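Local coordinates for protein glutathione-specific gamma-glutamylcyclotransferase (Saccharomyces cerevisiae S288c, PDB 5HWI) that cleaves glutathione into 5-oxo-L-proline and a Cys-Gly dipeptide, acting specifically on glutathione and not on other gamma-glutamyl peptides, at residues W9-G14 with L156-Y161; T25-A30 with I93-Y98; I31-A36 with E125-T130. The protein carries 4 engineered substitutions. All coordinates share one frame; numbering follows the deposited sequence. Where two conformers were deposited one is given.

Contact 1 (W9-G14 with L156-Y161); sequences WVLGYG and LLTSVY
This is a short, mostly buried parallel pairing. It joins strand 8-12 to strand 155-162, the first and last strands of a five-stranded mixed sheet, and so brings the ends of the sheet together. The strands splay by 57°, and direct backbone bonding is brief. Two donors grip Trp9 O from opposite faces of its carbonyl plane: Ser159 N, and Ser159 OG at 2.9 Å from Trp9 O. Ser159 OG also bonds Arg108. Leu11 N then donates to Ser159 O at 2.8 Å, nearly along the C=O axis. Further on the strands part, and a water bridges Leu11 O and Tyr161 N. Closure of this kind fits the gamma-glutamylcyclotransferase fold of the ChaC family. Val10 to Gly14 belong to a substrate-binding segment, assigned by similarity, that runs from the strand end into the loop after it. Tyr13 N and Gly14 N bond a succinic acid molecule, probably from the crystallisation liquor, which may mark the pocket. The Tyr13 hydroxyl donates to Tyr161 O, with OH to O at 2.6 Å and in the carbonyl plane. Val160 CG2, anti to its own backbone nitrogen, reaches both the Tyr13 ring edge at CE2 (3.6 Å) and Leu11 CD2. Leu156 CD2 sits over one face of the Trp9 indole.

Contact 2 (T25-A30 with I93-Y98); sequences THRIPA and IGVVYY
Strands 26-33 and 91-99 pair antiparallel here, chiefly through backbone bonds. Ile28 and Val96 form a hydrogen-bonded pair, with Val96 N to Ile28 O at 2.8 Å. Ala30 and Gly94 form another. Pro29 falls at a non-hydrogen-bonded position facing Val95, where it needs no N-H for this partner. At the far end Thr25, the residue leading into the strand, donates from its N to Tyr98 O at 2.9 Å.

The polar side-chain contact is between Arg27 and Tyr97. The Arg27 chain is extended, with CG anti to the backbone N (chi1 -178°), and runs alongside the tyrosine. Its CD lies 3.6 Å from Tyr97 CE1. NE then donates to Tyr97 OH at 3.1 Å, with the oxygen close to the guanidinium plane. That plane stands 66° from the phenol ring. Tyr97 OH also bonds Leu16 O, and Arg27 NH2 bonds Ile17 O, so both polar ends are tied to the chain just after the probable substrate-binding segment. A leucine in place of Arg27 would probably leave the Ile17 carbonyl without this donor and the Tyr97 hydroxyl without its NE bond.

Apolar contacts gather on the other face. Val96 divides its branches: CG2 meets Ile28 CB at 3.8 Å, and CG1 meets the Ala30 methyl.

The aromatic pair on this face is His26 and Tyr98, side by side with ring planes oblique at 45°. Tyr98 CB is at the imidazole edge, 3.8 Å from His26 CD2.

Strand 91-99 lies between strands 8-12 and 26-33 in the sheet. On the Val96 face, Trp9 and Leu11 of strand 8-12 and Val126 and Leu128 of strand 120-128 close in, while helix 132-142 packs on His26 and Ile28.

Contact 3 (I31-A36 with E125-T130); sequences IIHGFA and EVHLET
His33 lays its ring carbon CD2 over the centre of the His127 imidazole, 3.4 Å above that plane. The two side chains cross at about a right angle, with ring planes 49° apart. They belong to an antiparallel pairing of strands 26-33 and 120-128, inside the mixed sheet of the gamma-glutamylcyclotransferase fold.

In His127, CG stands anti to the carbonyl carbon (chi1 -62°), which puts the ring beside His33. Both rings are tied through ND1 to outside partners: His33 to Asp88 O, and His127 to Ser151 OG. These bonds are likely to limit how far either ring can turn.

Ile31 and His127 make the hydrogen-bonded backbone pair. Ile31 N donates to His127 O at 2.8 Å, and His127 N returns a nearly straight bond to Ile31 O at 2.9 Å. The Ile31 side chain shares the histidine face and leans on Val91 and Ile93 of strand 91-99.

Ile32 and Val126 lie side by side on the other face, with Ile32 CG1 to Val126 CG1 at 3.9 Å. Leu11 and Ala30 lie close by, adding to this apolar side.

Direct bonding stops at His33, where two waters bridge to Glu125 O. The chain then turns at Gly34, whose positive phi (87°) would press a side chain against the preceding carbonyl. Both waters donate to Glu125 O; one accepts from His33 N, and the other donates to His33 O at 2.8 Å.

In the fold
All three contacts lie in one five-stranded sheet. Contacts 2 and 3 use successive parts of strand 26-33, whose neighbours are strands 91-99 and 120-128. Contact 1 joins the two remaining strands, and is bonded to contact 2 through Gly12 N and Val95 O, and to contact 3 through Val126 N and Leu156 O. Leu11, Ile32, Val96 and Val126 form a shared apolar interior. Contacts 1 and 3 are largely buried, and both turn to bridging water where their strands diverge. Contact 2 is only partly buried and has the longest run of direct backbone bonds. Contact 1 alone is parallel, and includes residues of the probable substrate-binding segment.

Contact 1 (W9-G14 with L156-Y161)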
ATOM      1  N   TRP A   9       2.335  -1.036 -15.805  1.00 25.87           N
ATOM      2  CA  TRP A   9       1.514  -0.400 -14.782  1.00 22.08           C
ATOM      3  C   TRP A   9       2.035  -0.885 -13.429  1.00 23.16           C
ATOM      4  O   TRP A   9       2.244  -2.102 -13.234  1.00 27.25           O
ATOM      5  CB  TRP A   9       0.025  -0.761 -14.906  1.00 21.41           C
ATOM      6  CG  TRP A   9      -0.668  -0.144 -16.116  1.00 21.44           C
ATOM      7  CD1 TRP A   9      -0.856  -0.722 -17.370  1.00 24.20           C
ATOM      8  CD2 TRP A   9      -1.279   1.146 -16.171  1.00 21.40           C
ATOM      9  NE1 TRP A   9      -1.511   0.161 -18.189  1.00 23.12           N
ATOM     10  CE2 TRP A   9      -1.809   1.306 -17.478  1.00 24.67           C
ATOM     11  CE3 TRP A   9      -1.423   2.188 -15.233  1.00 21.58           C
ATOM     12  CZ2 TRP A   9      -2.439   2.503 -17.882  1.00 26.89           C
ATOM     13  CZ3 TRP A   9      -2.093   3.316 -15.576  1.00 25.37           C
ATOM     14  CH2 TRP A   9      -2.581   3.506 -16.911  1.00 27.43           C
ATOM     15  N   VAL A  10       2.350   0.074 -12.572  1.00 21.41           N
ATOM     16  CA  VAL A  10       2.901  -0.178 -11.230  1.00 20.03           C
ATOM     17  C   VAL A  10       1.926   0.393 -10.215  1.00 22.44           C
ATOM     18  O   VAL A  10       1.589   1.584 -10.264  1.00 22.97           O
ATOM     19  CB  VAL A  10       4.305   0.466 -11.073  1.00 29.93           C
ATOM     20  CG1 VAL A  10       4.871   0.143  -9.656  1.00 35.58           C
ATOM     21  CG2 VAL A  10       5.295  -0.037 -12.145  1.00 28.88           C
ATOM     22  N   LEU A  11       1.526  -0.436  -9.254  1.00 20.68           N
ATOM     23  CA  LEU A  11       0.609  -0.025  -8.192  1.00 18.52           C
ATOM     24  C   LEU A  11       1.443   0.447  -7.002  1.00 20.76           C
ATOM     25  O   LEU A  11       2.374  -0.260  -6.593  1.00 23.63           O
ATOM     26  CB  LEU A  11      -0.204  -1.254  -7.754  1.00 18.81           C
ATOM     27  CG  LEU A  11      -1.130  -1.060  -6.564  1.00 21.02           C
ATOM     28  CD1 LEU A  11      -2.177  -0.000  -6.886  1.00 20.82           C
ATOM     29  CD2 LEU A  11      -1.754  -2.457  -6.192  1.00 24.34           C
ATOM     30  N   GLY A  12       1.119   1.608  -6.465  1.00 20.52           N
ATOM     31  CA  GLY A  12       1.723   2.077  -5.198  1.00 23.17           C
ATOM     32  C   GLY A  12       0.661   2.105  -4.120  1.00 22.72           C
ATOM     33  O   GLY A  12      -0.467   2.570  -4.348  1.00 21.08           O
ATOM     34  N   TYR A  13       1.015   1.597  -2.938  1.00 21.17           N
ATOM     35  CA  TYR A  13       0.092   1.645  -1.815  1.00 19.12           C
ATOM     36  C   TYR A  13       0.765   2.208  -0.572  1.00 18.91           C
ATOM     37  O   TYR A  13       0.081   2.361   0.437  1.00 20.16           O
ATOM     38  CB  TYR A  13      -0.472   0.245  -1.497  1.00 18.74           C
ATOM     39  CG  TYR A  13       0.606  -0.748  -1.225  1.00 20.24           C
ATOM     40  CD1 TYR A  13       1.128  -0.899   0.088  1.00 21.26           C
ATOM     41  CD2 TYR A  13       1.156  -1.521  -2.257  1.00 20.52           C
ATOM     42  CE1 TYR A  13       2.157  -1.808   0.345  1.00 21.17           C
ATOM     43  CE2 TYR A  13       2.202  -2.412  -2.007  1.00 19.75           C
ATOM     44  CZ  TYR A  13       2.684  -2.550  -0.695  1.00 22.26           C
ATOM     45  OH  TYR A  13       3.695  -3.437  -0.457  1.00 21.91           O
ATOM     46  N   GLY A  14       2.067   2.446  -0.604  1.00 20.29           N
ATOM     47  CA  GLY A  14       2.766   3.059   0.528  1.00 20.32           C
ATOM     48  C   GLY A  14       3.479   4.286   0.012  1.00 22.24           C
ATOM     49  O   GLY A  14       2.824   5.178  -0.561  1.00 22.63           O
ATOM     50  N   LEU A 156      -8.035  -3.512 -13.896  1.00 24.93           N
ATOM     51  CA  LEU A 156      -6.723  -3.427 -14.536  1.00 23.06           C
ATOM     52  C   LEU A 156      -5.748  -4.348 -13.828  1.00 24.50           C
ATOM     53  O   LEU A 156      -5.700  -4.337 -12.594  1.00 25.20           O
ATOM     54  CB  LEU A 156      -6.181  -2.000 -14.459  1.00 20.91           C
ATOM     55  CG  LEU A 156      -4.784  -1.865 -15.029  1.00 19.65           C
ATOM     56  CD1 LEU A 156      -4.858  -2.045 -16.552  1.00 24.70           C
ATOM     57  CD2 LEU A 156      -4.265  -0.411 -14.613  1.00 25.93           C
ATOM     58  N   LEU A 157      -4.999  -5.159 -14.602  1.00 22.98           N
ATOM     59  CA  LEU A 157      -3.913  -5.965 -14.064  1.00 27.58           C
ATOM     60  C   LEU A 157      -2.668  -5.095 -13.927  1.00 31.01           C
ATOM     61  O   LEU A 157      -2.232  -4.491 -14.915  1.00 27.45           O
ATOM     62  CB  LEU A 157      -3.604  -7.144 -14.976  1.00 29.98           C
ATOM     63  CG  LEU A 157      -2.756  -8.198 -14.243  1.00 38.60           C
ATOM     64  CD1 LEU A 157      -3.575  -8.901 -13.115  1.00 38.64           C
ATOM     65  CD2 LEU A 157      -2.224  -9.256 -15.235  1.00 44.11           C
ATOM     66  N   THR A 158      -2.090  -5.011 -12.718  0.57 26.97           N
ATOM     67  CA  THR A 158      -0.957  -4.115 -12.456  0.57 24.16           C
ATOM     68  C   THR A 158       0.098  -4.824 -11.608  0.57 22.31           C
ATOM     69  O   THR A 158      -0.244  -5.650 -10.769  0.57 20.22           O
ATOM     70  CB  THR A 158      -1.422  -2.796 -11.747  0.57 22.91           C
ATOM     71  OG1 THR A 158      -0.297  -1.956 -11.421  0.57 18.46           O
ATOM     72  CG2 THR A 158      -2.291  -3.051 -10.455  0.57 18.82           C
ATOM     73  N   SER A 159       1.384  -4.498 -11.824  1.00 22.96           N
ATOM     74  CA  SER A 159       2.464  -5.062 -11.019  1.00 22.42           C
ATOM     75  C   SER A 159       2.492  -4.317  -9.676  1.00 22.38           C
ATOM     76  O   SER A 159       1.981  -3.200  -9.549  1.00 26.20           O
ATOM     77  CB  SER A 159       3.834  -4.977 -11.700  1.00 26.49           C
ATOM     78  OG  SER A 159       4.258  -3.599 -11.809  1.00 31.94           O
ATOM     79  N   VAL A 160       3.049  -4.978  -8.665  1.00 20.69           N
ATOM     80  CA  VAL A 160       2.993  -4.441  -7.299  1.00 23.58           C
ATOM     81  C   VAL A 160       4.120  -5.090  -6.500  1.00 22.93           C
ATOM     82  O   VAL A 160       4.449  -6.248  -6.723  1.00 24.02           O
ATOM     83  CB  VAL A 160       1.602  -4.667  -6.657  1.00 22.47           C
ATOM     84  CG1 VAL A 160       1.294  -6.129  -6.497  1.00 21.54           C
ATOM     85  CG2 VAL A 160       1.515  -3.947  -5.237  1.00 22.80           C
ATOM     86  N   TYR A 161       4.756  -4.318  -5.601  1.00 22.28           N
ATOM     87  CA  TYR A 161       5.769  -4.859  -4.691  1.00 26.00           C
ATOM     88  C   TYR A 161       5.147  -5.196  -3.338  1.00 22.49           C
ATOM     89  O   TYR A 161       4.534  -4.337  -2.707  1.00 23.22           O
ATOM     90  CB  TYR A 161       6.916  -3.863  -4.468  1.00 23.88           C
ATOM     91  CG  TYR A 161       7.749  -3.700  -5.715  1.00 26.16           C
ATOM     92  CD1 TYR A 161       7.417  -2.736  -6.658  1.00 30.10           C
ATOM     93  CD2 TYR A 161       8.847  -4.504  -5.936  1.00 28.85           C
ATOM     94  CE1 TYR A 161       8.187  -2.612  -7.830  1.00 31.60           C
ATOM     95  CE2 TYR A 161       9.618  -4.386  -7.063  1.00 30.10           C
ATOM     96  CZ  TYR A 161       9.271  -3.435  -8.014  1.00 30.17           C
ATOM     97  OH  TYR A 161      10.055  -3.330  -9.155  1.00 35.34           O
TER
HETATM   98  O   HOH W   1       4.065  -1.531  -4.990  1.00 23.28           O

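Contact 2 (T25-A30 with I93-Y98)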
ATOM      1  N   THR A  25       3.626   8.510 -16.997  1.00 29.47           N
ATOM      2  CA  THR A  25       2.780   9.380 -17.819  1.00 33.00           C
ATOM      3  C   THR A  25       1.291   9.383 -17.452  1.00 37.99           C
ATOM      4  O   THR A  25       0.564  10.257 -17.961  1.00 40.05           O
ATOM      5  CB  THR A  25       2.857   9.009 -19.304  1.00 39.47           C
ATOM      6  OG1 THR A  25       2.477   7.626 -19.463  1.00 38.86           O
ATOM      7  CG2 THR A  25       4.262   9.269 -19.855  1.00 41.93           C
ATOM      8  N   HIS A  26       0.798   8.371 -16.735  1.00 25.04           N
ATOM      9  CA  HIS A  26      -0.540   8.342 -16.166  1.00 24.49           C
ATOM     10  C   HIS A  26      -0.433   7.969 -14.709  1.00 25.85           C
ATOM     11  O   HIS A  26       0.446   7.187 -14.333  1.00 25.17           O
ATOM     12  CB  HIS A  26      -1.437   7.268 -16.855  1.00 24.06           C
ATOM     13  CG  HIS A  26      -1.534   7.464 -18.325  1.00 27.49           C
ATOM     14  ND1 HIS A  26      -2.185   8.535 -18.895  1.00 29.41           N
ATOM     15  CD2 HIS A  26      -1.045   6.726 -19.354  1.00 31.27           C
ATOM     16  CE1 HIS A  26      -2.099   8.452 -20.210  1.00 32.67           C
ATOM     17  NE2 HIS A  26      -1.410   7.363 -20.513  1.00 30.34           N
ATOM     18  N   ARG A  27      -1.363   8.502 -13.900  1.00 23.55           N
ATOM     19  CA  ARG A  27      -1.420   8.218 -12.472  1.00 20.75           C
ATOM     20  C   ARG A  27      -2.894   8.183 -12.110  1.00 24.05           C
ATOM     21  O   ARG A  27      -3.559   9.225 -12.220  1.00 29.18           O
ATOM     22  CB  ARG A  27      -0.692   9.333 -11.697  1.00 24.76           C
ATOM     23  CG  ARG A  27      -0.657   9.091 -10.168  1.00 26.99           C
ATOM     24  CD  ARG A  27       0.060  10.285  -9.484  1.00 28.74           C
ATOM     25  NE  ARG A  27       0.230  10.022  -8.050  1.00 30.96           N
ATOM     26  CZ  ARG A  27      -0.676  10.355  -7.134  1.00 31.37           C
ATOM     27  NH1 ARG A  27      -1.803  10.957  -7.495  1.00 33.82           N
ATOM     28  NH2 ARG A  27      -0.460  10.098  -5.857  1.00 28.29           N
ATOM     29  N   ILE A  28      -3.427   7.010 -11.774  1.00 21.67           N
ATOM     30  CA  ILE A  28      -4.867   6.816 -11.600  1.00 18.41           C
ATOM     31  C   ILE A  28      -5.122   6.263 -10.206  1.00 20.28           C
ATOM     32  O   ILE A  28      -4.535   5.245  -9.839  1.00 20.68           O
ATOM     33  CB  ILE A  28      -5.446   5.847 -12.645  1.00 19.12           C
ATOM     34  CG1 ILE A  28      -5.026   6.341 -14.027  1.00 25.10           C
ATOM     35  CG2 ILE A  28      -6.994   5.829 -12.557  1.00 21.20           C
ATOM     36  CD1 ILE A  28      -5.499   5.406 -15.134  1.00 25.63           C
ATOM     37  N   PRO A  29      -6.049   6.837  -9.452  1.00 21.47           N
ATOM     38  CA  PRO A  29      -6.538   6.218  -8.203  1.00 23.59           C
ATOM     39  C   PRO A  29      -7.063   4.821  -8.425  1.00 26.42           C
ATOM     40  O   PRO A  29      -7.781   4.550  -9.409  1.00 24.98           O
ATOM     41  CB  PRO A  29      -7.684   7.156  -7.785  1.00 27.52           C
ATOM     42  CG  PRO A  29      -7.264   8.505  -8.416  1.00 26.09           C
ATOM     43  CD  PRO A  29      -6.688   8.135  -9.740  1.00 25.60           C
ATOM     44  N   ALA A  30      -6.727   3.925  -7.485  1.00 22.22           N
ATOM     45  CA  ALA A  30      -7.003   2.505  -7.666  1.00 23.35           C
ATOM     46  C   ALA A  30      -7.552   1.908  -6.374  1.00 27.42           C
ATOM     47  O   ALA A  30      -6.986   2.158  -5.314  1.00 27.41           O
ATOM     48  CB  ALA A  30      -5.735   1.750  -8.054  1.00 25.88           C
ATOM     49  N   ILE A  93      -6.835   1.422  -0.593  1.00 21.56           N
ATOM     50  CA  ILE A  93      -6.696   2.432  -1.651  1.00 22.02           C
ATOM     51  C   ILE A  93      -5.244   2.594  -2.013  1.00 22.29           C
ATOM     52  O   ILE A  93      -4.371   2.737  -1.143  1.00 20.81           O
ATOM     53  CB  ILE A  93      -7.293   3.788  -1.214  1.00 29.49           C
ATOM     54  CG1 ILE A  93      -8.734   3.648  -0.775  1.00 35.42           C
ATOM     55  CG2 ILE A  93      -7.162   4.870  -2.315  1.00 31.44           C
ATOM     56  CD1 ILE A  93      -9.574   3.066  -1.798  1.00 39.90           C
ATOM     57  N   GLY A  94      -4.982   2.754  -3.322  1.00 22.22           N
ATOM     58  CA  GLY A  94      -3.661   3.141  -3.775  1.00 20.17           C
ATOM     59  C   GLY A  94      -3.743   3.920  -5.107  1.00 20.59           C
ATOM     60  O   GLY A  94      -4.789   4.495  -5.429  1.00 19.89           O
ATOM     61  N   VAL A  95      -2.640   3.986  -5.843  0.52 21.04           N
ATOM     62  CA  VAL A  95      -2.643   4.595  -7.172  0.52 20.37           C
ATOM     63  C   VAL A  95      -1.850   3.685  -8.089  0.52 22.09           C
ATOM     64  O   VAL A  95      -0.941   2.971  -7.659  0.52 22.47           O
ATOM     65  CB  VAL A  95      -2.049   6.015  -7.224  0.52 22.85           C
ATOM     66  CG1 VAL A  95      -2.976   7.007  -6.547  0.52 24.50           C
ATOM     67  CG2 VAL A  95      -0.644   6.027  -6.601  0.52 22.01           C
ATOM     68  N   VAL A  96      -2.185   3.725  -9.373  1.00 21.91           N
ATOM     69  CA  VAL A  96      -1.416   3.003 -10.361  1.00 18.73           C
ATOM     70  C   VAL A  96      -0.729   4.024 -11.268  1.00 19.89           C
ATOM     71  O   VAL A  96      -1.322   5.049 -11.656  1.00 25.09           O
ATOM     72  CB  VAL A  96      -2.263   1.992 -11.187  1.00 23.19           C
ATOM     73  CG1 VAL A  96      -2.723   0.921 -10.304  1.00 29.50           C
ATOM     74  CG2 VAL A  96      -3.424   2.680 -11.850  1.00 22.91           C
ATOM     75  N   TYR A  97       0.528   3.744 -11.604  1.00 20.38           N
ATOM     76  CA  TYR A  97       1.330   4.567 -12.502  1.00 21.53           C
ATOM     77  C   TYR A  97       1.551   3.821 -13.818  1.00 22.49           C
ATOM     78  O   TYR A  97       1.791   2.608 -13.797  1.00 22.67           O
ATOM     79  CB  TYR A  97       2.713   4.844 -11.898  1.00 22.65           C
ATOM     80  CG  TYR A  97       2.657   5.656 -10.635  1.00 21.07           C
ATOM     81  CD1 TYR A  97       2.703   7.014 -10.705  1.00 25.06           C
ATOM     82  CD2 TYR A  97       2.566   5.038  -9.369  1.00 22.91           C
ATOM     83  CE1 TYR A  97       2.678   7.806  -9.552  1.00 24.73           C
ATOM     84  CE2 TYR A  97       2.493   5.819  -8.194  1.00 24.43           C
ATOM     85  CZ  TYR A  97       2.561   7.181  -8.307  1.00 25.61           C
ATOM     86  OH  TYR A  97       2.490   8.005  -7.202  1.00 28.24           O
ATOM     87  N   TYR A  98       1.503   4.535 -14.955  1.00 23.38           N
ATOM     88  CA  TYR A  98       1.927   3.939 -16.207  1.00 23.40           C
ATOM     89  C   TYR A  98       3.307   4.463 -16.541  1.00 28.10           C
ATOM     90  O   TYR A  98       3.517   5.682 -16.576  1.00 29.37           O
ATOM     91  CB  TYR A  98       0.957   4.261 -17.355  1.00 22.25           C
ATOM     92  CG  TYR A  98       1.333   3.565 -18.632  1.00 26.47           C
ATOM     93  CD1 TYR A  98       1.151   2.163 -18.772  1.00 25.45           C
ATOM     94  CD2 TYR A  98       1.845   4.282 -19.725  1.00 26.76           C
ATOM     95  CE1 TYR A  98       1.459   1.525 -19.968  1.00 26.33           C
ATOM     96  CE2 TYR A  98       2.167   3.644 -20.927  1.00 28.67           C
ATOM     97  CZ  TYR A  98       1.979   2.281 -21.043  1.00 27.67           C
ATOM     98  OH  TYR A  98       2.332   1.705 -22.228  1.00 28.73           O
TER

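Contact 3 (I31-A36 with E125-T130)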
ATOM      1  N   ILE A  31      -8.635   1.141  -6.477  1.00 22.84           N
ATOM      2  CA  ILE A  31      -9.214   0.407  -5.351  1.00 22.97           C
ATOM      3  C   ILE A  31      -8.663  -1.005  -5.416  1.00 24.05           C
ATOM      4  O   ILE A  31      -8.904  -1.733  -6.384  1.00 24.31           O
ATOM      5  CB  ILE A  31     -10.744   0.360  -5.397  1.00 27.12           C
ATOM      6  CG1 ILE A  31     -11.393   1.728  -5.683  1.00 34.34           C
ATOM      7  CG2 ILE A  31     -11.278  -0.308  -4.148  1.00 27.96           C
ATOM      8  CD1 ILE A  31     -10.877   2.791  -4.877  1.00 41.19           C
ATOM      9  N   ILE A  32      -7.917  -1.404  -4.400  1.00 24.36           N
ATOM     10  CA  ILE A  32      -7.335  -2.736  -4.352  1.00 20.37           C
ATOM     11  C   ILE A  32      -8.286  -3.611  -3.522  1.00 25.59           C
ATOM     12  O   ILE A  32      -8.334  -3.478  -2.288  1.00 30.76           O
ATOM     13  CB  ILE A  32      -5.935  -2.711  -3.721  1.00 24.17           C
ATOM     14  CG1 ILE A  32      -5.052  -1.639  -4.387  1.00 30.23           C
ATOM     15  CG2 ILE A  32      -5.256  -4.049  -3.935  1.00 29.23           C
ATOM     16  CD1 ILE A  32      -4.002  -1.023  -3.425  1.00 27.95           C
ATOM     17  N   HIS A  33      -8.993  -4.525  -4.160  1.00 25.98           N
ATOM     18  CA  HIS A  33      -9.825  -5.458  -3.377  1.00 28.72           C
ATOM     19  C   HIS A  33      -9.030  -6.712  -3.036  1.00 30.37           C
ATOM     20  O   HIS A  33      -8.153  -7.138  -3.790  1.00 29.35           O
ATOM     21  CB  HIS A  33     -11.116  -5.845  -4.110  1.00 31.00           C
ATOM     22  CG  HIS A  33     -12.111  -4.731  -4.192  1.00 37.12           C
ATOM     23  ND1 HIS A  33     -13.062  -4.505  -3.223  1.00 39.95           N
ATOM     24  CD2 HIS A  33     -12.262  -3.737  -5.105  1.00 38.79           C
ATOM     25  CE1 HIS A  33     -13.787  -3.448  -3.551  1.00 42.00           C
ATOM     26  NE2 HIS A  33     -13.327  -2.968  -4.691  1.00 40.10           N
ATOM     27  N   GLY A  34      -9.320  -7.291  -1.864  1.00 25.22           N
ATOM     28  CA  GLY A  34      -8.733  -8.575  -1.507  1.00 29.40           C
ATOM     29  C   GLY A  34      -7.374  -8.502  -0.822  1.00 30.09           C
ATOM     30  O   GLY A  34      -6.731  -9.553  -0.646  1.00 28.69           O
ATOM     31  N   PHE A  35      -6.961  -7.314  -0.376  1.00 24.42           N
ATOM     32  CA  PHE A  35      -5.700  -7.103   0.336  1.00 25.09           C
ATOM     33  C   PHE A  35      -5.927  -6.124   1.481  1.00 28.47           C
ATOM     34  O   PHE A  35      -6.722  -5.180   1.379  1.00 27.58           O
ATOM     35  CB  PHE A  35      -4.589  -6.513  -0.565  1.00 23.09           C
ATOM     36  CG  PHE A  35      -4.085  -7.496  -1.601  1.00 26.29           C
ATOM     37  CD1 PHE A  35      -4.761  -7.647  -2.835  1.00 26.68           C
ATOM     38  CD2 PHE A  35      -2.950  -8.243  -1.364  1.00 26.21           C
ATOM     39  CE1 PHE A  35      -4.318  -8.575  -3.819  1.00 30.46           C
ATOM     40  CE2 PHE A  35      -2.474  -9.186  -2.359  1.00 33.29           C
ATOM     41  CZ  PHE A  35      -3.166  -9.338  -3.589  1.00 32.04           C
ATOM     42  N   ALA A  36      -5.203  -6.344   2.561  1.00 25.82           N
ATOM     43  CA  ALA A  36      -5.154  -5.359   3.639  1.00 25.72           C
ATOM     44  C   ALA A  36      -3.748  -4.790   3.709  1.00 23.07           C
ATOM     45  O   ALA A  36      -2.769  -5.537   3.550  1.00 25.25           O
ATOM     46  CB  ALA A  36      -5.536  -6.044   4.981  1.00 21.34           C
ATOM     47  N   GLU A 125      -5.104  -7.453  -9.584  1.00 29.65           N
ATOM     48  CA  GLU A 125      -6.175  -6.670 -10.204  1.00 28.25           C
ATOM     49  C   GLU A 125      -6.580  -5.504  -9.307  1.00 28.63           C
ATOM     50  O   GLU A 125      -6.667  -5.665  -8.088  1.00 29.18           O
ATOM     51  CB  GLU A 125      -7.414  -7.533 -10.437  1.00 32.45           C
ATOM     52  CG  GLU A 125      -7.172  -8.669 -11.330  1.00 39.09           C
ATOM     53  CD  GLU A 125      -8.439  -9.506 -11.543  1.00 53.50           C
ATOM     54  OE1 GLU A 125      -9.288  -9.595 -10.626  1.00 53.45           O
ATOM     55  OE2 GLU A 125      -8.584 -10.033 -12.663  1.00 59.76           O
ATOM     56  N   VAL A 126      -6.818  -4.323  -9.907  1.00 22.33           N
ATOM     57  CA  VAL A 126      -7.333  -3.175  -9.150  1.00 22.11           C
ATOM     58  C   VAL A 126      -8.504  -2.602  -9.918  1.00 25.48           C
ATOM     59  O   VAL A 126      -8.642  -2.819 -11.127  1.00 26.24           O
ATOM     60  CB  VAL A 126      -6.284  -2.058  -8.927  1.00 22.19           C
ATOM     61  CG1 VAL A 126      -5.111  -2.628  -8.186  1.00 23.32           C
ATOM     62  CG2 VAL A 126      -5.829  -1.423 -10.288  1.00 23.64           C
ATOM     63  N   HIS A 127      -9.383  -1.910  -9.197  1.00 22.62           N
ATOM     64  CA  HIS A 127     -10.507  -1.237  -9.827  1.00 26.81           C
ATOM     65  C   HIS A 127     -10.112   0.221 -10.013  1.00 26.36           C
ATOM     66  O   HIS A 127      -9.657   0.866  -9.064  1.00 26.13           O
ATOM     67  CB  HIS A 127     -11.777  -1.306  -8.984  1.00 30.33           C
ATOM     68  CG  HIS A 127     -12.290  -2.684  -8.751  1.00 32.30           C
ATOM     69  ND1 HIS A 127     -13.624  -2.944  -8.535  1.00 37.29           N
ATOM     70  CD2 HIS A 127     -11.650  -3.872  -8.632  1.00 37.26           C
ATOM     71  CE1 HIS A 127     -13.794  -4.242  -8.345  1.00 37.95           C
ATOM     72  NE2 HIS A 127     -12.609  -4.828  -8.388  1.00 36.51           N
ATOM     73  N   LEU A 128     -10.275   0.755 -11.237  1.00 25.59           N
ATOM     74  CA  LEU A 128      -9.815   2.116 -11.465  1.00 24.77           C
ATOM     75  C   LEU A 128     -10.871   3.144 -11.083  1.00 26.59           C
ATOM     76  O   LEU A 128     -12.037   3.044 -11.454  1.00 31.62           O
ATOM     77  CB  LEU A 128      -9.430   2.310 -12.944  1.00 21.84           C
ATOM     78  CG  LEU A 128      -8.303   1.425 -13.423  1.00 23.11           C
ATOM     79  CD1 LEU A 128      -8.086   1.701 -14.931  1.00 23.08           C
ATOM     80  CD2 LEU A 128      -7.007   1.642 -12.665  1.00 23.42           C
ATOM     81  N   GLU A 129     -10.446   4.194 -10.400  1.00 25.68           N
ATOM     82  CA  GLU A 129     -11.356   5.314 -10.162  1.00 31.04           C
ATOM     83  C   GLU A 129     -10.867   6.491 -11.007  1.00 28.98           C
ATOM     84  O   GLU A 129     -10.030   7.298 -10.577  1.00 28.95           O
ATOM     85  CB  GLU A 129     -11.437   5.650  -8.652  1.00 36.47           C
ATOM     86  CG  GLU A 129     -12.228   6.919  -8.363  1.00 51.39           C
ATOM     87  CD  GLU A 129     -13.746   6.767  -8.522  1.00 66.58           C
ATOM     88  OE1 GLU A 129     -14.226   5.725  -9.018  1.00 69.19           O
ATOM     89  OE2 GLU A 129     -14.463   7.732  -8.170  1.00 74.66           O
ATOM     90  N   THR A 130     -11.400   6.596 -12.217  1.00 26.58           N
ATOM     91  CA  THR A 130     -10.899   7.552 -13.192  1.00 29.54           C
ATOM     92  C   THR A 130     -11.635   8.877 -13.081  1.00 35.80           C
ATOM     93  O   THR A 130     -12.825   8.933 -12.733  1.00 36.98           O
ATOM     94  CB  THR A 130     -11.072   6.985 -14.617  1.00 32.32           C
ATOM     95  OG1 THR A 130     -12.435   6.546 -14.785  1.00 30.93           O
ATOM     96  CG2 THR A 130     -10.116   5.803 -14.834  1.00 29.68           C
TER
HETATM   97  O   HOH W   2      -9.132  -5.462  -6.880  1.00 35.53           O
HETATM   98  O   HOH W   3      -6.756  -7.528  -6.147  1.00 41.50           O